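PDB 3G7U: cytosine-specific methyltransferase from Escherichia coli O157:H7 EDL933, which probably transfers a methyl group from S-adenosyl-L-methionine to cytosine in DNA, giving 5-methylcytosine, as in other C5-methyltransferases. Local coordinates for residues D240-A245 and W333-V338; I42-S47 and R236-T241; L146-V151 and Y165-V170. All blocks are in the same frame, centred on the assembly; numbering follows the deposited sequence. Where two conformers were deposited one is given.

Interaction 1: residues D240-A245 and W333-V338; sequences DTESIA and WFRFHV
With CG anti to the backbone N in both Asp240 (chi1 175°) and Arg335 (chi1 -170°), the two side chains set out toward each other, and the arginine runs on extended to NE, bringing its guanidinium to the first turn of helix 241-248. There NH1 takes two carboxylates at the edge of the guanidinium. Asp240 OD2 is met on its syn side at 2.9 Å from Arg335 NH1, somewhat out of the carboxylate plane. Glu242 OE1, 3.1 Å from the same NH1, receives its bond from above its own carboxylate, whose plane stands 72° from the guanidinium. A water joins Glu242 OE1 to Arg335 NH2.

Asp240 is the N-cap of the helix. Its OD2 accepts Ser243 N at 3.0 Å and, through the anti lone pair, Ser243 OG at 2.8 Å, so three donors converge on one oxygen. Ser243 also packs CB against Trp333 O at 3.3 Å, and a second water links that carbonyl to Asp240 N.

Beyond the pair of segments, Glu213 takes Arg335 NE and Lys246 pairs with Glu242 OE2. The capping aspartate thus serves as both helix start and salt-bridge partner: the positive guanidinium, together with the N-terminal end of the helix, would be expected to favour its ionised form. The salt bridges from Arg335 tie the 333-338 loop to the start of helix 241-248.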
loop_
_atom_site.group_PDB
_atom_site.type_symbol
_atom_site.label_atom_id
_atom_site.label_comp_id
_atom_site.label_asym_id
_atom_site.label_seq_id
_atom_site.Cartn_x
_atom_site.Cartn_y
_atom_site.Cartn_z
ATOM N N ASP A 240 -8.837 11.305 7.270
ATOM C CA ASP A 240 -8.652 12.139 8.441
ATOM C C ASP A 240 -9.292 13.508 8.155
ATOM O O ASP A 240 -8.983 14.158 7.164
ATOM C CB ASP A 240 -7.153 12.273 8.731
ATOM C CG ASP A 240 -6.847 13.240 9.865
ATOM O OD1 ASP A 240 -7.256 12.970 11.014
ATOM O OD2 ASP A 240 -6.156 14.242 9.604
ATOM N N THR A 241 -10.205 13.913 9.022
ATOM C CA THR A 241 -10.960 15.172 8.873
ATOM C C THR A 241 -10.078 16.412 8.703
ATOM O O THR A 241 -10.295 17.219 7.785
ATOM C CB THR A 241 -11.940 15.342 10.077
ATOM O OG1 THR A 241 -12.881 14.283 10.017
ATOM C CG2 THR A 241 -12.694 16.649 10.005
ATOM N N GLU A 242 -9.055 16.546 9.541
ATOM C CA GLU A 242 -8.125 17.675 9.425
ATOM C C GLU A 242 -7.330 17.664 8.117
ATOM O O GLU A 242 -7.173 18.726 7.480
ATOM C CB GLU A 242 -7.184 17.747 10.643
ATOM C CG GLU A 242 -6.160 18.868 10.548
ATOM C CD GLU A 242 -5.125 18.873 11.678
ATOM O OE1 GLU A 242 -5.110 17.926 12.495
ATOM O OE2 GLU A 242 -4.335 19.845 11.759
ATOM N N SER A 243 -6.841 16.484 7.695
ATOM C CA SER A 243 -6.157 16.407 6.402
ATOM C C SER A 243 -7.022 16.825 5.225
ATOM O O SER A 243 -6.555 17.523 4.316
ATOM C CB SER A 243 -5.592 15.007 6.164
ATOM O OG SER A 243 -4.752 14.709 7.253
ATOM N N ILE A 244 -8.284 16.398 5.254
ATOM C CA ILE A 244 -9.235 16.719 4.192
ATOM C C ILE A 244 -9.545 18.228 4.146
ATOM O O ILE A 244 -9.446 18.849 3.067
ATOM C CB ILE A 244 -10.511 15.857 4.277
ATOM C CG1 ILE A 244 -10.174 14.391 3.987
ATOM C CG2 ILE A 244 -11.541 16.297 3.231
ATOM C CD1 ILE A 244 -11.273 13.440 4.421
ATOM N N ALA A 245 -9.831 18.796 5.318
ATOM C CA ALA A 245 -10.017 20.243 5.511
ATOM C C ALA A 245 -8.821 21.065 5.061
ATOM O O ALA A 245 -8.975 22.031 4.328
ATOM C CB ALA A 245 -10.347 20.540 6.942
ATOM N N TRP A 333 -4.002 13.497 0.789
ATOM C CA TRP A 333 -4.830 13.571 2.006
ATOM C C TRP A 333 -4.611 12.410 2.996
ATOM O O TRP A 333 -5.124 12.442 4.099
ATOM C CB TRP A 333 -6.331 13.722 1.643
ATOM C CG TRP A 333 -6.872 12.690 0.673
ATOM C CD1 TRP A 333 -7.030 12.842 -0.665
ATOM C CD2 TRP A 333 -7.343 11.342 0.981
ATOM N NE1 TRP A 333 -7.593 11.707 -1.220
ATOM C CE2 TRP A 333 -7.797 10.774 -0.235
ATOM C CE3 TRP A 333 -7.449 10.591 2.166
ATOM C CZ2 TRP A 333 -8.315 9.469 -0.319
ATOM C CZ3 TRP A 333 -7.965 9.300 2.097
ATOM C CH2 TRP A 333 -8.391 8.745 0.862
ATOM N N PHE A 334 -3.810 11.422 2.593
ATOM C CA PHE A 334 -3.488 10.292 3.467
ATOM C C PHE A 334 -2.454 10.781 4.484
ATOM O O PHE A 334 -1.463 11.409 4.128
ATOM C CB PHE A 334 -2.970 9.115 2.630
ATOM C CG PHE A 334 -3.037 7.798 3.342
ATOM C CD1 PHE A 334 -4.156 6.960 3.169
ATOM C CD2 PHE A 334 -2.024 7.417 4.208
ATOM C CE1 PHE A 334 -4.253 5.740 3.857
ATOM C CE2 PHE A 334 -2.104 6.171 4.896
ATOM C CZ PHE A 334 -3.225 5.358 4.704
ATOM N N ARG A 335 -2.677 10.487 5.763
ATOM C CA ARG A 335 -1.843 11.048 6.812
ATOM C C ARG A 335 -0.966 9.972 7.412
ATOM O O ARG A 335 -1.468 8.921 7.803
ATOM C CB ARG A 335 -2.727 11.627 7.904
ATOM C CG ARG A 335 -1.953 12.464 8.926
ATOM C CD ARG A 335 -2.941 13.137 9.891
ATOM N NE ARG A 335 -2.229 13.931 10.885
ATOM C CZ ARG A 335 -2.764 14.944 11.565
ATOM N NH1 ARG A 335 -4.024 15.308 11.321
ATOM N NH2 ARG A 335 -2.026 15.623 12.458
ATOM N N PHE A 336 0.336 10.219 7.483
ATOM C CA PHE A 336 1.266 9.205 8.028
ATOM C C PHE A 336 1.746 9.619 9.400
ATOM O O PHE A 336 1.440 10.719 9.864
ATOM C CB PHE A 336 2.482 9.034 7.102
ATOM C CG PHE A 336 2.115 8.476 5.777
ATOM C CD1 PHE A 336 2.015 7.110 5.608
ATOM C CD2 PHE A 336 1.760 9.322 4.716
ATOM C CE1 PHE A 336 1.593 6.572 4.388
ATOM C CE2 PHE A 336 1.335 8.794 3.476
ATOM C CZ PHE A 336 1.270 7.417 3.312
ATOM N N HIS A 337 2.504 8.744 10.066
ATOM C CA HIS A 337 3.133 9.120 11.324
ATOM C C HIS A 337 3.980 10.375 11.148
ATOM O O HIS A 337 4.587 10.590 10.086
ATOM C CB HIS A 337 4.011 7.968 11.827
ATOM C CG HIS A 337 4.383 8.088 13.277
ATOM N ND1 HIS A 337 5.512 8.762 13.706
ATOM C CD2 HIS A 337 3.770 7.625 14.397
ATOM C CE1 HIS A 337 5.578 8.710 15.026
ATOM N NE2 HIS A 337 4.529 8.039 15.472
ATOM N N VAL A 338 4.070 11.167 12.216
ATOM C CA VAL A 338 4.796 12.453 12.179
ATOM C C VAL A 338 6.298 12.348 11.888
ATOM O O VAL A 338 6.873 13.243 11.231
ATOM C CB VAL A 338 4.566 13.322 13.463
ATOM C CG1 VAL A 338 3.155 13.867 13.500
ATOM C CG2 VAL A 338 4.871 12.541 14.751
HETATM O O HOH W 1 -6.627 10.764 5.631
HETATM O O HOH W 2 -2.941 17.811 14.198
#

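Interaction 2: residues I42-S47 and R236-T241; sequences INFPRS and RNVGDT
Asn43 and Gly239 meet where helix 34-43 of the Rossmann-like methyltransferase domain ends, and the loop before helix 241-248 runs against that C-terminal end. The tight part is centred on backbone: Gly239 N donates to Asn43 O at 2.8 Å, bonding the loop to a carbonyl of the last helical turn. Gly239 has phi/psi of 116/139, a backbone shape in which a CB would jam against the preceding carbonyl oxygen. Next to it Val238 divides its two methyls. CG1, anti to the backbone N (chi1 166°), approaches Asn43 O at 3.6 Å, whereas CG2 lies 3.9 Å from Phe44 CD1, the valine and phenylalanine side chains running side by side in the same direction. Leu17 of helix 14-22 also touches Phe44, and Trp333 touches Val238, extending the apolar patch.

The flanks are looser and wetter. In the type I turn Phe44-Ser47, Arg46, in one of its two conformers, bends at chi2 and chi3 and lays its guanidinium across Asn237, whose CA then sits over the centre of one face. Although Asn237 OD1 comes within 3.2 Å of Arg46 NH2 in this copy, it lies over the guanidinium face and the angle is too poor for a hydrogen bond. Water supplies polar links instead, one joining Arg46 N to Asn237 O. At the Ile42 side, too, water mediates: one molecule donates to Ile42 O, 2.7 Å away, and also to Asp240 OD1, while OD2 is taken by Ser243 and Arg335. Ile42 CG2 rests 3.8 Å from Asp240 CB.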
loop_
_atom_site.group_PDB
_atom_site.type_symbol
_atom_site.label_atom_id
_atom_site.label_comp_id
_atom_site.label_asym_id
_atom_site.label_seq_id
_atom_site.Cartn_x
_atom_site.Cartn_y
_atom_site.Cartn_z
ATOM N N ILE A 42 -6.265 6.387 11.862
ATOM C CA ILE A 42 -6.369 7.819 11.512
ATOM C C ILE A 42 -7.012 8.002 10.135
ATOM O O ILE A 42 -7.832 8.900 9.925
ATOM C CB ILE A 42 -4.974 8.515 11.518
ATOM C CG1 ILE A 42 -4.437 8.707 12.949
ATOM C CG2 ILE A 42 -5.055 9.904 10.870
ATOM C CD1 ILE A 42 -5.374 9.475 13.884
ATOM N N ASN A 43 -6.657 7.132 9.206
ATOM C CA ASN A 43 -7.114 7.269 7.837
ATOM C C ASN A 43 -8.401 6.502 7.594
ATOM O O ASN A 43 -9.131 6.795 6.664
ATOM C CB ASN A 43 -6.033 6.809 6.880
ATOM C CG ASN A 43 -4.867 7.772 6.859
ATOM O OD1 ASN A 43 -4.953 8.888 6.270
ATOM N ND2 ASN A 43 -3.804 7.403 7.557
ATOM N N PHE A 44 -8.679 5.507 8.442
ATOM C CA PHE A 44 -9.917 4.704 8.301
ATOM C C PHE A 44 -10.680 4.700 9.639
ATOM O O PHE A 44 -10.798 3.656 10.291
ATOM C CB PHE A 44 -9.595 3.258 7.884
ATOM C CG PHE A 44 -8.948 3.149 6.540
ATOM C CD1 PHE A 44 -9.716 3.000 5.377
ATOM C CD2 PHE A 44 -7.558 3.275 6.428
ATOM C CE1 PHE A 44 -9.089 2.928 4.099
ATOM C CE2 PHE A 44 -6.914 3.219 5.174
ATOM C CZ PHE A 44 -7.695 3.044 3.999
ATOM N N PRO A 45 -11.184 5.864 10.067
ATOM C CA PRO A 45 -11.738 5.949 11.423
ATOM C C PRO A 45 -12.982 5.122 11.666
ATOM O O PRO A 45 -13.315 4.906 12.826
ATOM C CB PRO A 45 -12.046 7.442 11.606
ATOM C CG PRO A 45 -12.136 7.975 10.262
ATOM C CD PRO A 45 -11.287 7.144 9.351
ATOM N N ARG A 46 -13.632 4.615 10.618
ATOM C CA ARG A 46 -14.840 3.803 10.795
ATOM C C ARG A 46 -14.602 2.301 10.678
ATOM O O ARG A 46 -15.517 1.517 10.891
ATOM C CB ARG A 46 -15.952 4.233 9.838
ATOM C CG ARG A 46 -15.980 5.724 9.521
ATOM C CD ARG A 46 -16.684 6.608 10.546
ATOM N NE ARG A 46 -17.485 7.648 9.888
ATOM C CZ ARG A 46 -17.019 8.766 9.322
ATOM N NH1 ARG A 46 -15.717 9.055 9.302
ATOM N NH2 ARG A 46 -17.870 9.611 8.756
ATOM N N SER A 47 -13.373 1.890 10.350
ATOM C CA SER A 47 -13.050 0.474 10.369
ATOM C C SER A 47 -12.774 0.062 11.791
ATOM O O SER A 47 -12.324 0.886 12.573
ATOM C CB SER A 47 -11.789 0.215 9.528
ATOM O OG SER A 47 -12.048 0.636 8.199
ATOM N N ARG A 236 -16.309 6.822 0.790
ATOM C CA ARG A 236 -17.244 7.187 1.846
ATOM C C ARG A 236 -16.687 6.695 3.175
ATOM O O ARG A 236 -16.158 5.572 3.260
ATOM C CB ARG A 236 -18.632 6.576 1.566
ATOM C CG ARG A 236 -19.745 6.927 2.567
ATOM C CD ARG A 236 -21.097 6.330 2.122
ATOM N NE ARG A 236 -20.908 4.989 1.562
ATOM C CZ ARG A 236 -21.014 3.846 2.243
ATOM N NH1 ARG A 236 -20.793 2.691 1.617
ATOM N NH2 ARG A 236 -21.349 3.843 3.536
ATOM N N ASN A 237 -16.726 7.581 4.172
ATOM C CA ASN A 237 -16.318 7.288 5.561
ATOM C C ASN A 237 -14.798 7.143 5.790
ATOM O O ASN A 237 -14.349 6.837 6.893
ATOM C CB ASN A 237 -17.052 6.066 6.106
ATOM C CG ASN A 237 -18.543 6.301 6.241
ATOM O OD1 ASN A 237 -18.972 7.320 6.771
ATOM N ND2 ASN A 237 -19.330 5.361 5.747
ATOM N N VAL A 238 -14.017 7.409 4.750
ATOM C CA VAL A 238 -12.560 7.254 4.823
ATOM C C VAL A 238 -11.939 8.637 4.943
ATOM O O VAL A 238 -12.476 9.600 4.404
ATOM C CB VAL A 238 -12.080 6.488 3.564
ATOM C CG1 VAL A 238 -10.559 6.567 3.356
ATOM C CG2 VAL A 238 -12.600 5.018 3.637
ATOM N N GLY A 239 -10.820 8.761 5.656
ATOM C CA GLY A 239 -10.071 10.028 5.628
ATOM C C GLY A 239 -10.000 10.751 6.963
ATOM O O GLY A 239 -10.976 10.810 7.704
ATOM N N ASP A 240 -8.837 11.305 7.270
ATOM C CA ASP A 240 -8.652 12.139 8.441
ATOM C C ASP A 240 -9.292 13.508 8.155
ATOM O O ASP A 240 -8.983 14.158 7.164
ATOM C CB ASP A 240 -7.153 12.273 8.731
ATOM C CG ASP A 240 -6.847 13.240 9.865
ATOM O OD1 ASP A 240 -7.256 12.970 11.014
ATOM O OD2 ASP A 240 -6.156 14.242 9.604
ATOM N N THR A 241 -10.205 13.913 9.022
ATOM C CA THR A 241 -10.960 15.172 8.873
ATOM C C THR A 241 -10.078 16.412 8.703
ATOM O O THR A 241 -10.295 17.219 7.785
ATOM C CB THR A 241 -11.940 15.342 10.077
ATOM O OG1 THR A 241 -12.881 14.283 10.017
ATOM C CG2 THR A 241 -12.694 16.649 10.005
HETATM O O HOH W 3 -8.791 10.721 11.656
HETATM O O HOH W 1 -6.627 10.764 5.631
HETATM O O HOH W 4 -13.213 4.703 7.815
HETATM O O HOH W 5 -13.802 10.221 7.888
#

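Interaction 3: residues L146-V151 and Y165-V170; sequences LDPIKV and YFFIGV
Lys150 and Tyr165 form a non-hydrogen-bonded pair in the antiparallel beta hairpin of strands 143-152 and 163-171, at one side of the mixed methyltransferase sheet. From CB outward, the lysine follows the ring: CB lies 3.9 Å from Tyr165 CE1. CG, anti to the backbone N (chi1 -169°), stands over one face of the ring, offset toward the rim, as a CH-pi contact 4.2 Å from the ring centroid. Continuing extended, CD meets CE1 and CZ, CE reaches CZ and the OH, and NZ finishes 3.6 Å from Tyr165 OH.

The neighbouring pair, Ile149 with Phe166, is hydrogen-bonded in both directions between its backbones, and a further bond joins Leu146 N to Ile168 O. On the face carrying Ile149 and Phe166, Ile149 CD1 touches Ile168 CD1 and Val151 CG2 abuts the edge of the Phe166 ring; helix 353-367 packs against Val151, Phe166 and Ile168 there. Pro148 instead rests on Phe167, whose side chain is about 9 Å from that of Cys81, the predicted catalytic cysteine. Where the first strand is interrupted, a water donates to Asp147 O and Phe166 O and accepts from Ile168 N, 2.9 Å from that nitrogen.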
loop_
_atom_site.group_PDB
_atom_site.type_symbol
_atom_site.label_atom_id
_atom_site.label_comp_id
_atom_site.label_asym_id
_atom_site.label_seq_id
_atom_site.Cartn_x
_atom_site.Cartn_y
_atom_site.Cartn_z
ATOM N N LEU A 146 -6.528 -18.606 -8.739
ATOM C CA LEU A 146 -5.988 -18.113 -9.983
ATOM C C LEU A 146 -4.496 -18.313 -9.933
ATOM O O LEU A 146 -3.878 -18.397 -8.850
ATOM C CB LEU A 146 -6.307 -16.641 -10.217
ATOM C CG LEU A 146 -7.760 -16.163 -10.211
ATOM C CD1 LEU A 146 -7.848 -14.738 -10.710
ATOM C CD2 LEU A 146 -8.595 -17.079 -11.084
ATOM N N ASP A 147 -3.894 -18.418 -11.112
ATOM C CA ASP A 147 -2.434 -18.449 -11.162
ATOM C C ASP A 147 -1.897 -17.088 -10.654
ATOM O O ASP A 147 -2.601 -16.096 -10.703
ATOM C CB ASP A 147 -1.946 -18.768 -12.578
ATOM C CG ASP A 147 -1.851 -20.276 -12.856
ATOM O OD1 ASP A 147 -1.580 -21.105 -11.937
ATOM O OD2 ASP A 147 -2.015 -20.620 -14.032
ATOM N N PRO A 148 -0.664 -17.067 -10.132
ATOM C CA PRO A 148 -0.102 -15.819 -9.600
ATOM C C PRO A 148 -0.081 -14.689 -10.613
ATOM O O PRO A 148 0.252 -14.893 -11.787
ATOM C CB PRO A 148 1.316 -16.197 -9.270
ATOM C CG PRO A 148 1.271 -17.656 -9.031
ATOM C CD PRO A 148 0.277 -18.190 -9.980
ATOM N N ILE A 149 -0.473 -13.513 -10.145
ATOM C CA ILE A 149 -0.480 -12.284 -10.922
ATOM C C ILE A 149 0.781 -11.542 -10.445
ATOM O O ILE A 149 0.946 -11.301 -9.266
ATOM C CB ILE A 149 -1.808 -11.515 -10.650
ATOM C CG1 ILE A 149 -3.006 -12.285 -11.234
ATOM C CG2 ILE A 149 -1.797 -10.135 -11.238
ATOM C CD1 ILE A 149 -4.320 -11.607 -11.022
ATOM N N LYS A 150 1.731 -11.283 -11.336
ATOM C CA LYS A 150 2.938 -10.539 -10.960
ATOM C C LYS A 150 2.809 -9.214 -11.679
ATOM O O LYS A 150 2.646 -9.168 -12.910
ATOM C CB LYS A 150 4.216 -11.281 -11.369
ATOM C CG LYS A 150 5.489 -10.670 -10.761
ATOM C CD LYS A 150 6.759 -11.428 -11.187
ATOM C CE LYS A 150 7.958 -10.940 -10.369
ATOM N NZ LYS A 150 9.307 -11.610 -10.649
ATOM N N VAL A 151 2.772 -8.120 -10.934
ATOM C CA VAL A 151 2.539 -6.828 -11.588
ATOM C C VAL A 151 3.675 -5.867 -11.321
ATOM O O VAL A 151 4.330 -5.978 -10.308
ATOM C CB VAL A 151 1.209 -6.151 -11.176
ATOM C CG1 VAL A 151 0.003 -6.980 -11.604
ATOM C CG2 VAL A 151 1.174 -5.883 -9.692
ATOM N N TYR A 165 3.417 -9.746 -6.091
ATOM C CA TYR A 165 2.595 -10.882 -6.517
ATOM C C TYR A 165 1.222 -10.740 -5.879
ATOM O O TYR A 165 1.123 -10.350 -4.712
ATOM C CB TYR A 165 3.178 -12.175 -6.005
ATOM C CG TYR A 165 4.380 -12.704 -6.762
ATOM C CD1 TYR A 165 4.233 -13.385 -7.975
ATOM C CD2 TYR A 165 5.654 -12.576 -6.225
ATOM C CE1 TYR A 165 5.359 -13.903 -8.655
ATOM C CE2 TYR A 165 6.788 -13.090 -6.897
ATOM C CZ TYR A 165 6.620 -13.744 -8.102
ATOM O OH TYR A 165 7.722 -14.268 -8.736
ATOM N N PHE A 166 0.168 -11.045 -6.628
ATOM C CA PHE A 166 -1.166 -11.162 -6.050
ATOM C C PHE A 166 -1.686 -12.567 -6.250
ATOM O O PHE A 166 -1.592 -13.115 -7.347
ATOM C CB PHE A 166 -2.093 -10.180 -6.705
ATOM C CG PHE A 166 -1.820 -8.757 -6.335
ATOM C CD1 PHE A 166 -2.468 -8.173 -5.254
ATOM C CD2 PHE A 166 -0.900 -7.990 -7.053
ATOM C CE1 PHE A 166 -2.219 -6.811 -4.893
ATOM C CE2 PHE A 166 -0.648 -6.635 -6.685
ATOM C CZ PHE A 166 -1.317 -6.061 -5.614
ATOM N N PHE A 167 -2.231 -13.145 -5.176
ATOM C CA PHE A 167 -2.781 -14.491 -5.191
ATOM C C PHE A 167 -4.258 -14.362 -4.888
ATOM O O PHE A 167 -4.587 -13.896 -3.811
ATOM C CB PHE A 167 -2.117 -15.360 -4.139
ATOM C CG PHE A 167 -0.632 -15.534 -4.354
ATOM C CD1 PHE A 167 -0.151 -16.493 -5.229
ATOM C CD2 PHE A 167 0.282 -14.719 -3.690
ATOM C CE1 PHE A 167 1.238 -16.645 -5.448
ATOM C CE2 PHE A 167 1.667 -14.860 -3.894
ATOM C CZ PHE A 167 2.140 -15.818 -4.768
ATOM N N ILE A 168 -5.124 -14.738 -5.848
ATOM C CA ILE A 168 -6.577 -14.478 -5.736
ATOM C C ILE A 168 -7.328 -15.819 -5.792
ATOM O O ILE A 168 -6.950 -16.715 -6.550
ATOM C CB ILE A 168 -7.074 -13.514 -6.835
ATOM C CG1 ILE A 168 -6.466 -12.128 -6.646
ATOM C CG2 ILE A 168 -8.622 -13.395 -6.842
ATOM C CD1 ILE A 168 -6.515 -11.265 -7.891
ATOM N N GLY A 169 -8.365 -15.978 -4.964
ATOM C CA GLY A 169 -9.167 -17.206 -5.036
ATOM C C GLY A 169 -10.597 -16.753 -4.951
ATOM O O GLY A 169 -10.885 -15.741 -4.331
ATOM N N VAL A 170 -11.505 -17.476 -5.605
ATOM C CA VAL A 170 -12.912 -17.109 -5.561
ATOM C C VAL A 170 -13.709 -18.364 -5.264
ATOM O O VAL A 170 -13.346 -19.448 -5.676
ATOM C CB VAL A 170 -13.455 -16.442 -6.853
ATOM C CG1 VAL A 170 -12.891 -15.023 -7.049
ATOM C CG2 VAL A 170 -13.248 -17.329 -8.072
HETATM O O HOH W 6 -3.754 -14.890 -8.377
#

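Interactions 1 and 2 form one continuous region: their centres are about 9 Å apart, they share Asp240 and Thr241, and a probable hydrogen bond from Asn43 ND2 to Arg335 O joins them directly. Segment 236-241 leads into helix 241-248, so a single chain passage touches the end of helix 34-43 and then the 333-338 loop, gathering early, middle and late parts of the sequence. Interaction 3 is separate, with its centre about 32 Å from that of interaction 1 and about 28 Å from that of interaction 2. Its hairpin closes within the long loop spanned by interaction 2 and before interaction 1 opens. Local sheet pairing and long-range loop closure thus shape different parts of the same methyltransferase fold.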